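Local coordinates for protein cyanuric acid amidohydrolase (Azorhizobium caulinodans, PDB 4NQ3) that hydrolyses cyanuric acid, opening its s-triazine ring to give 1-carboxybiuret, which spontaneously loses carbon dioxide to form biuret, at residues R188-E201 against V211-C225. Sequence-based numbering, arbitrary orientation.
With BR8 (barbituric acid), chain C.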
ATOM      1  N   ARG A 188      -3.030  16.347 -16.055  1.00 14.69           N
ATOM      2  CA  ARG A 188      -2.883  15.539 -17.260  1.00 20.25           C
ATOM      3  C   ARG A 188      -3.979  15.914 -18.254  1.00 20.83           C
ATOM      4  O   ARG A 188      -3.721  16.078 -19.451  1.00 25.45           O
ATOM      5  CB  ARG A 188      -2.951  14.030 -16.956  1.00 21.19           C
ATOM      6  CG  ARG A 188      -1.748  13.406 -16.258  1.00 22.02           C
ATOM      7  CD  ARG A 188      -1.895  11.886 -16.130  1.00 17.91           C
ATOM      8  NE  ARG A 188      -3.070  11.564 -15.335  1.00 31.67           N
ATOM      9  CZ  ARG A 188      -3.029  11.131 -14.075  1.00 30.17           C
ATOM     10  NH1 ARG A 188      -1.860  10.941 -13.476  1.00 30.14           N
ATOM     11  NH2 ARG A 188      -4.153  10.872 -13.414  1.00 25.68           N
ATOM     12  N   GLY A 189      -5.197  16.071 -17.742  1.00 22.86           N
ATOM     13  CA  GLY A 189      -6.353  16.356 -18.567  1.00 21.52           C
ATOM     14  C   GLY A 189      -6.255  17.686 -19.283  1.00 21.31           C
ATOM     15  O   GLY A 189      -6.498  17.753 -20.492  1.00 20.93           O
ATOM     16  N   ALA A 190      -5.925  18.745 -18.542  1.00 22.10           N
ATOM     17  CA  ALA A 190      -5.770  20.066 -19.147  1.00 22.68           C
ATOM     18  C   ALA A 190      -4.665  20.056 -20.195  1.00 21.40           C
ATOM     19  O   ALA A 190      -4.828  20.584 -21.281  1.00 32.47           O
ATOM     20  CB  ALA A 190      -5.498  21.104 -18.109  1.00 24.40           C
ATOM     21  N   SER A 191      -3.543  19.439 -19.872  1.00 20.47           N
ATOM     22  CA  SER A 191      -2.468  19.296 -20.841  1.00 23.48           C
ATOM     23  C   SER A 191      -2.915  18.546 -22.089  1.00 27.85           C
ATOM     24  O   SER A 191      -2.570  18.923 -23.205  1.00 35.37           O
ATOM     25  CB  SER A 191      -1.288  18.568 -20.208  1.00 23.27           C
ATOM     26  OG  SER A 191      -0.763  19.354 -19.158  1.00 31.66           O
ATOM     27  N   ALA A 192      -3.685  17.481 -21.909  1.00 26.17           N
ATOM     28  CA  ALA A 192      -4.150  16.707 -23.046  1.00 22.19           C
ATOM     29  C   ALA A 192      -5.044  17.566 -23.959  1.00 22.67           C
ATOM     30  O   ALA A 192      -4.912  17.537 -25.182  1.00 20.26           O
ATOM     31  CB  ALA A 192      -4.890  15.473 -22.566  1.00 21.89           C
ATOM     32  N   LEU A 193      -5.928  18.364 -23.370  1.00 23.94           N
ATOM     33  CA  LEU A 193      -6.797  19.209 -24.184  1.00 26.11           C
ATOM     34  C   LEU A 193      -5.963  20.247 -24.909  1.00 26.44           C
ATOM     35  O   LEU A 193      -6.260  20.624 -26.041  1.00 28.80           O
ATOM     36  CB  LEU A 193      -7.857  19.879 -23.323  1.00 22.76           C
ATOM     37  CG  LEU A 193      -8.879  18.820 -22.944  1.00 28.99           C
ATOM     38  CD1 LEU A 193      -9.876  19.331 -21.915  1.00 24.62           C
ATOM     39  CD2 LEU A 193      -9.541  18.303 -24.203  1.00 23.44           C
ATOM     40  N   GLY A 194      -4.903  20.704 -24.248  1.00 26.73           N
ATOM     41  CA  GLY A 194      -3.963  21.630 -24.856  1.00 22.13           C
ATOM     42  C   GLY A 194      -3.326  21.009 -26.086  1.00 28.43           C
ATOM     43  O   GLY A 194      -3.247  21.660 -27.135  1.00 27.22           O
ATOM     44  N   ILE A 195      -2.889  19.752 -25.975  1.00 20.15           N
ATOM     45  CA  ILE A 195      -2.377  19.038 -27.132  1.00 27.75           C
ATOM     46  C   ILE A 195      -3.463  18.925 -28.203  1.00 33.39           C
ATOM     47  O   ILE A 195      -3.214  19.149 -29.400  1.00 35.80           O
ATOM     48  CB  ILE A 195      -1.877  17.630 -26.754  1.00 26.85           C
ATOM     49  CG1 ILE A 195      -0.618  17.739 -25.900  1.00 24.43           C
ATOM     50  CG2 ILE A 195      -1.561  16.807 -27.992  1.00 19.90           C
ATOM     51  CD1 ILE A 195      -0.255  16.461 -25.213  1.00 20.59           C
ATOM     52  N   ALA A 196      -4.673  18.597 -27.766  1.00 31.42           N
ATOM     53  CA  ALA A 196      -5.769  18.430 -28.706  1.00 33.80           C
ATOM     54  C   ALA A 196      -5.992  19.759 -29.426  1.00 37.70           C
ATOM     55  O   ALA A 196      -6.073  19.821 -30.660  1.00 39.18           O
ATOM     56  CB  ALA A 196      -7.044  17.961 -27.983  1.00 27.91           C
ATOM     57  N   LEU A 197      -6.036  20.827 -28.642  1.00 33.69           N
ATOM     58  CA  LEU A 197      -6.277  22.146 -29.179  1.00 29.25           C
ATOM     59  C   LEU A 197      -5.207  22.488 -30.203  1.00 31.15           C
ATOM     60  O   LEU A 197      -5.485  23.098 -31.221  1.00 40.29           O
ATOM     61  CB  LEU A 197      -6.307  23.180 -28.061  1.00 30.52           C
ATOM     62  CG  LEU A 197      -6.454  24.612 -28.564  1.00 29.86           C
ATOM     63  CD1 LEU A 197      -7.664  24.697 -29.440  1.00 31.58           C
ATOM     64  CD2 LEU A 197      -6.563  25.557 -27.390  1.00 31.24           C
ATOM     65  N   ALA A 198      -3.972  22.108 -29.918  1.00 29.80           N
ATOM     66  CA  ALA A 198      -2.863  22.468 -30.783  1.00 29.29           C
ATOM     67  C   ALA A 198      -2.850  21.653 -32.077  1.00 29.86           C
ATOM     68  O   ALA A 198      -2.318  22.108 -33.096  1.00 32.31           O
ATOM     69  CB  ALA A 198      -1.541  22.296 -30.034  1.00 30.77           C
ATOM     70  N   LEU A 199      -3.421  20.452 -32.037  1.00 27.12           N
ATOM     71  CA  LEU A 199      -3.431  19.586 -33.209  1.00 26.81           C
ATOM     72  C   LEU A 199      -4.761  19.706 -33.954  1.00 35.56           C
ATOM     73  O   LEU A 199      -4.960  19.108 -35.007  1.00 39.61           O
ATOM     74  CB  LEU A 199      -3.173  18.136 -32.802  1.00 28.14           C
ATOM     75  CG  LEU A 199      -1.861  17.774 -32.091  1.00 30.37           C
ATOM     76  CD1 LEU A 199      -1.786  16.274 -31.814  1.00 24.63           C
ATOM     77  CD2 LEU A 199      -0.637  18.213 -32.893  1.00 26.26           C
ATOM     78  N   GLY A 200      -5.680  20.485 -33.410  1.00 28.70           N
ATOM     79  CA  GLY A 200      -6.944  20.688 -34.078  1.00 30.66           C
ATOM     80  C   GLY A 200      -7.901  19.529 -33.918  1.00 40.66           C
ATOM     81  O   GLY A 200      -8.848  19.384 -34.693  1.00 41.51           O
ATOM     82  N   GLU A 201      -7.655  18.689 -32.919  1.00 35.46           N
ATOM     83  CA  GLU A 201      -8.554  17.571 -32.643  1.00 38.67           C
ATOM     84  C   GLU A 201      -9.779  18.038 -31.850  1.00 41.47           C
ATOM     85  O   GLU A 201     -10.791  17.328 -31.763  1.00 46.27           O
ATOM     86  CB  GLU A 201      -7.826  16.469 -31.884  1.00 38.79           C
ATOM     87  CG  GLU A 201      -6.697  15.806 -32.670  1.00 45.18           C
ATOM     88  CD  GLU A 201      -5.921  14.810 -31.814  1.00 55.25           C
ATOM     89  OE1 GLU A 201      -5.414  15.211 -30.739  1.00 53.26           O
ATOM     90  OE2 GLU A 201      -5.836  13.623 -32.208  1.00 63.41           O
ATOM     91  N   VAL A 211     -15.623  21.855 -18.726  1.00 39.93           N
ATOM     92  CA  VAL A 211     -15.393  20.680 -19.564  1.00 37.25           C
ATOM     93  C   VAL A 211     -14.240  19.761 -19.086  1.00 38.44           C
ATOM     94  O   VAL A 211     -14.323  18.535 -19.187  1.00 40.73           O
ATOM     95  CB  VAL A 211     -15.093  21.135 -21.013  1.00 36.24           C
ATOM     96  CG1 VAL A 211     -14.230  20.129 -21.747  1.00 41.27           C
ATOM     97  CG2 VAL A 211     -16.371  21.444 -21.763  1.00 33.01           C
ATOM     98  N   ILE A 212     -13.173  20.363 -18.570  1.00 35.52           N
ATOM     99  CA  ILE A 212     -11.958  19.634 -18.212  1.00 34.31           C
ATOM    100  C   ILE A 212     -12.168  18.551 -17.163  1.00 32.83           C
ATOM    101  O   ILE A 212     -12.588  18.826 -16.025  1.00 31.37           O
ATOM    102  CB  ILE A 212     -10.872  20.615 -17.701  1.00 36.73           C
ATOM    103  CG1 ILE A 212     -10.582  21.664 -18.787  1.00 25.31           C
ATOM    104  CG2 ILE A 212      -9.623  19.848 -17.282  1.00 24.59           C
ATOM    105  CD1 ILE A 212      -9.699  22.788 -18.357  1.00 31.83           C
ATOM    106  N   CYS A 213     -11.802  17.327 -17.533  1.00 32.22           N
ATOM    107  CA  CYS A 213     -12.039  16.145 -16.692  1.00 35.91           C
ATOM    108  C   CYS A 213     -13.511  16.016 -16.342  1.00 36.50           C
ATOM    109  O   CYS A 213     -13.858  15.680 -15.212  1.00 44.57           O
ATOM    110  CB  CYS A 213     -11.218  16.199 -15.411  1.00 34.03           C
ATOM    111  SG  CYS A 213      -9.470  15.963 -15.707  1.00 34.18           S
ATOM    112  N   ALA A 214     -14.361  16.308 -17.319  1.00 31.61           N
ATOM    113  CA  ALA A 214     -15.803  16.203 -17.172  1.00 33.92           C
ATOM    114  C   ALA A 214     -16.380  15.596 -18.451  1.00 35.45           C
ATOM    115  O   ALA A 214     -17.078  14.591 -18.395  1.00 46.57           O
ATOM    116  CB  ALA A 214     -16.408  17.555 -16.880  1.00 28.88           C
ATOM    117  N   ASP A 215     -16.079  16.201 -19.600  1.00 34.40           N
ATOM    118  CA  ASP A 215     -16.499  15.656 -20.895  1.00 38.49           C
ATOM    119  C   ASP A 215     -15.421  14.760 -21.503  1.00 36.90           C
ATOM    120  O   ASP A 215     -14.633  15.206 -22.348  1.00 38.55           O
ATOM    121  CB  ASP A 215     -16.855  16.780 -21.879  1.00 47.13           C
ATOM    122  CG  ASP A 215     -17.542  16.262 -23.156  1.00 57.20           C
ATOM    123  OD1 ASP A 215     -17.693  15.025 -23.313  1.00 56.84           O
ATOM    124  OD2 ASP A 215     -17.926  17.099 -24.012  1.00 62.12           O
ATOM    125  N   TYR A 216     -15.377  13.497 -21.093  1.00 33.26           N
ATOM    126  CA  TYR A 216     -14.320  12.628 -21.587  1.00 31.61           C
ATOM    127  C   TYR A 216     -14.623  12.193 -23.024  1.00 33.12           C
ATOM    128  O   TYR A 216     -13.972  11.306 -23.575  1.00 40.25           O
ATOM    129  CB  TYR A 216     -14.115  11.434 -20.647  1.00 29.90           C
ATOM    130  CG  TYR A 216     -13.564  11.837 -19.283  1.00 35.38           C
ATOM    131  CD1 TYR A 216     -12.261  12.326 -19.138  1.00 39.52           C
ATOM    132  CD2 TYR A 216     -14.353  11.739 -18.138  1.00 46.39           C
ATOM    133  CE1 TYR A 216     -11.761  12.704 -17.870  1.00 42.48           C
ATOM    134  CE2 TYR A 216     -13.872  12.108 -16.874  1.00 50.32           C
ATOM    135  CZ  TYR A 216     -12.581  12.588 -16.741  1.00 50.99           C
ATOM    136  OH  TYR A 216     -12.134  12.945 -15.479  1.00 52.61           O
ATOM    137  N   GLY A 217     -15.582  12.870 -23.651  1.00 33.98           N
ATOM    138  CA  GLY A 217     -15.844  12.682 -25.070  1.00 29.72           C
ATOM    139  C   GLY A 217     -14.901  13.519 -25.907  1.00 40.13           C
ATOM    140  O   GLY A 217     -14.623  13.193 -27.055  1.00 40.52           O
ATOM    141  N   LEU A 218     -14.377  14.587 -25.309  1.00 43.93           N
ATOM    142  CA  LEU A 218     -13.303  15.369 -25.902  1.00 31.62           C
ATOM    143  C   LEU A 218     -11.983  14.699 -25.572  1.00 34.95           C
ATOM    144  O   LEU A 218     -11.623  14.601 -24.399  1.00 31.77           O
ATOM    145  CB  LEU A 218     -13.299  16.785 -25.344  1.00 30.05           C
ATOM    146  CG  LEU A 218     -14.625  17.529 -25.389  1.00 30.71           C
ATOM    147  CD1 LEU A 218     -14.502  18.776 -24.564  1.00 28.29           C
ATOM    148  CD2 LEU A 218     -15.005  17.851 -26.816  1.00 28.99           C
ATOM    149  N   TRP A 219     -11.276  14.206 -26.583  1.00 27.09           N
ATOM    150  CA  TRP A 219      -9.966  13.634 -26.345  1.00 26.42           C
ATOM    151  C   TRP A 219      -9.087  13.681 -27.581  1.00 33.53           C
ATOM    152  O   TRP A 219      -9.570  13.833 -28.704  1.00 33.94           O
ATOM    153  CB  TRP A 219     -10.061  12.191 -25.836  1.00 26.62           C
ATOM    154  CG  TRP A 219     -10.904  11.255 -26.650  1.00 33.55           C
ATOM    155  CD1 TRP A 219     -12.220  10.939 -26.434  1.00 28.15           C
ATOM    156  CD2 TRP A 219     -10.488  10.485 -27.794  1.00 34.35           C
ATOM    157  NE1 TRP A 219     -12.644  10.030 -27.377  1.00 30.01           N
ATOM    158  CE2 TRP A 219     -11.603   9.741 -28.223  1.00 31.26           C
ATOM    159  CE3 TRP A 219      -9.283  10.357 -28.495  1.00 37.96           C
ATOM    160  CZ2 TRP A 219     -11.548   8.881 -29.320  1.00 28.83           C
ATOM    161  CZ3 TRP A 219      -9.236   9.499 -29.591  1.00 33.53           C
ATOM    162  CH2 TRP A 219     -10.363   8.777 -29.989  1.00 33.78           C
ATOM    163  N   SER A 220      -7.783  13.584 -27.339  1.00 31.96           N
ATOM    164  CA  SER A 220      -6.775  13.509 -28.388  1.00 32.61           C
ATOM    165  C   SER A 220      -6.328  12.070 -28.592  1.00 36.92           C
ATOM    166  O   SER A 220      -6.189  11.306 -27.630  1.00 42.30           O
ATOM    167  CB  SER A 220      -5.563  14.378 -28.040  1.00 29.95           C
ATOM    168  OG  SER A 220      -4.425  13.929 -28.756  1.00 27.39           O
ATOM    169  N   ALA A 221      -6.079  11.702 -29.839  1.00 35.63           N
ATOM    170  CA  ALA A 221      -5.521  10.385 -30.129  1.00 37.05           C
ATOM    171  C   ALA A 221      -3.991  10.396 -30.004  1.00 37.68           C
ATOM    172  O   ALA A 221      -3.333   9.380 -30.242  1.00 32.62           O
ATOM    173  CB  ALA A 221      -5.934   9.935 -31.526  1.00 36.17           C
ATOM    174  N   ARG A 222      -3.417  11.534 -29.634  1.00 24.40           N
ATOM    175  CA  ARG A 222      -1.978  11.599 -29.646  1.00 30.44           C
ATOM    176  C   ARG A 222      -1.365  12.103 -28.351  1.00 33.77           C
ATOM    177  O   ARG A 222      -0.150  11.964 -28.131  1.00 38.02           O
ATOM    178  CB  ARG A 222      -1.537  12.451 -30.827  1.00 29.74           C
ATOM    179  CG  ARG A 222      -1.477  11.573 -32.059  1.00 37.64           C
ATOM    180  CD  ARG A 222      -1.645  12.308 -33.345  1.00 41.17           C
ATOM    181  NE  ARG A 222      -2.978  12.865 -33.480  1.00 36.99           N
ATOM    182  CZ  ARG A 222      -3.283  13.765 -34.398  1.00 43.12           C
ATOM    183  NH1 ARG A 222      -2.354  14.156 -35.253  1.00 43.05           N
ATOM    184  NH2 ARG A 222      -4.503  14.271 -34.471  1.00 52.66           N
ATOM    185  N   ALA A 223      -2.212  12.622 -27.469  1.00 31.46           N
ATOM    186  CA  ALA A 223      -1.755  13.142 -26.187  1.00 31.31           C
ATOM    187  C   ALA A 223      -1.243  12.036 -25.271  1.00 32.95           C
ATOM    188  O   ALA A 223      -1.873  10.988 -25.131  1.00 31.11           O
ATOM    189  CB  ALA A 223      -2.885  13.927 -25.496  1.00 30.52           C
ATOM    190  N   SER A 224      -0.087  12.270 -24.658  1.00 32.00           N
ATOM    191  CA  SER A 224       0.364  11.415 -23.574  1.00 27.47           C
ATOM    192  C   SER A 224       0.919  12.267 -22.429  1.00 25.80           C
ATOM    193  O   SER A 224       1.986  12.839 -22.534  1.00 24.65           O
ATOM    194  CB  SER A 224       1.402  10.431 -24.066  1.00 25.87           C
ATOM    195  OG  SER A 224       1.958   9.731 -22.971  1.00 30.88           O
ATOM    196  N   CYS A 225       0.178  12.370 -21.335  1.00 29.98           N
ATOM    197  CA  CYS A 225       0.565  13.270 -20.256  1.00 27.64           C
ATOM    198  C   CYS A 225       0.937  12.558 -18.973  1.00 26.71           C
ATOM    199  O   CYS A 225       0.279  11.604 -18.562  1.00 35.37           O
ATOM    200  CB  CYS A 225      -0.563  14.237 -20.005  1.00 27.27           C
ATOM    201  SG  CYS A 225      -0.954  15.046 -21.550  1.00 41.60           S
TER
HETATM  202  N1  BR8 C 401       2.977  10.349 -13.328  1.00 21.67           N
HETATM  203  C2  BR8 C 401       3.869   9.340 -13.206  1.00 23.39           C
HETATM  204  O2  BR8 C 401       4.860   9.531 -12.529  1.00 22.38           O
HETATM  205  N3  BR8 C 401       3.648   8.140 -13.821  1.00 31.64           N
HETATM  206  C4  BR8 C 401       2.487   7.902 -14.600  1.00 29.46           C
HETATM  207  O4  BR8 C 401       2.320   6.808 -15.131  1.00 35.02           O
HETATM  208  C5  BR8 C 401       1.422   8.972 -14.851  1.00 22.87           C
HETATM  209  C6  BR8 C 401       1.818  10.230 -14.090  1.00 18.61           C
HETATM  210  O8  BR8 C 401       1.089  11.195 -14.132  1.00 24.37           O
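Glu201, just beyond the C-terminal end of its helix, turns its carboxylate onto the loop 220-222. Glu201 OE2 is met from opposite faces of the carboxylate by Arg222 NH2 (2.7 Å, a salt bridge) and Ala221 N (3.1 Å), with a weak further bond from Arg222 NE. The guanidinium meets it edge-on, the two planes 85° apart, while Leu199 CD1 sits over the guanidinium face, 3.9 Å from Arg222 CZ. Ser220 OG accepts from Arg222 N at 2.7 Å in an ST turn, and from Ala223 N. With an alanine here instead of Glu201, Arg222 would probably lose its close carboxylate partner and Ala221 N its acceptor. Farther along the helix, Ile195 CD1 packs 3.7 Å from Ala223 CB, and Cys225 SG lies against Ala192. Leu193 CD1 reaches Ile212 CG1 at 4.0 Å. At the pocket end, substrate-binding Arg188, bent at chi3 (-61°), carries CD past Cys225 O; its NH1 donates to barbituric acid O8 at 3.0 Å and its NE pairs with Glu337. In repeating unit B, one of three alike, residues 188-199 run at 154° to residues 223-225 of an edge strand, within the chain, of a mixed 1-4-2-3 sheet; Ile195 also touches neighbouring strand 150-157 and Ser191 helix 125-141.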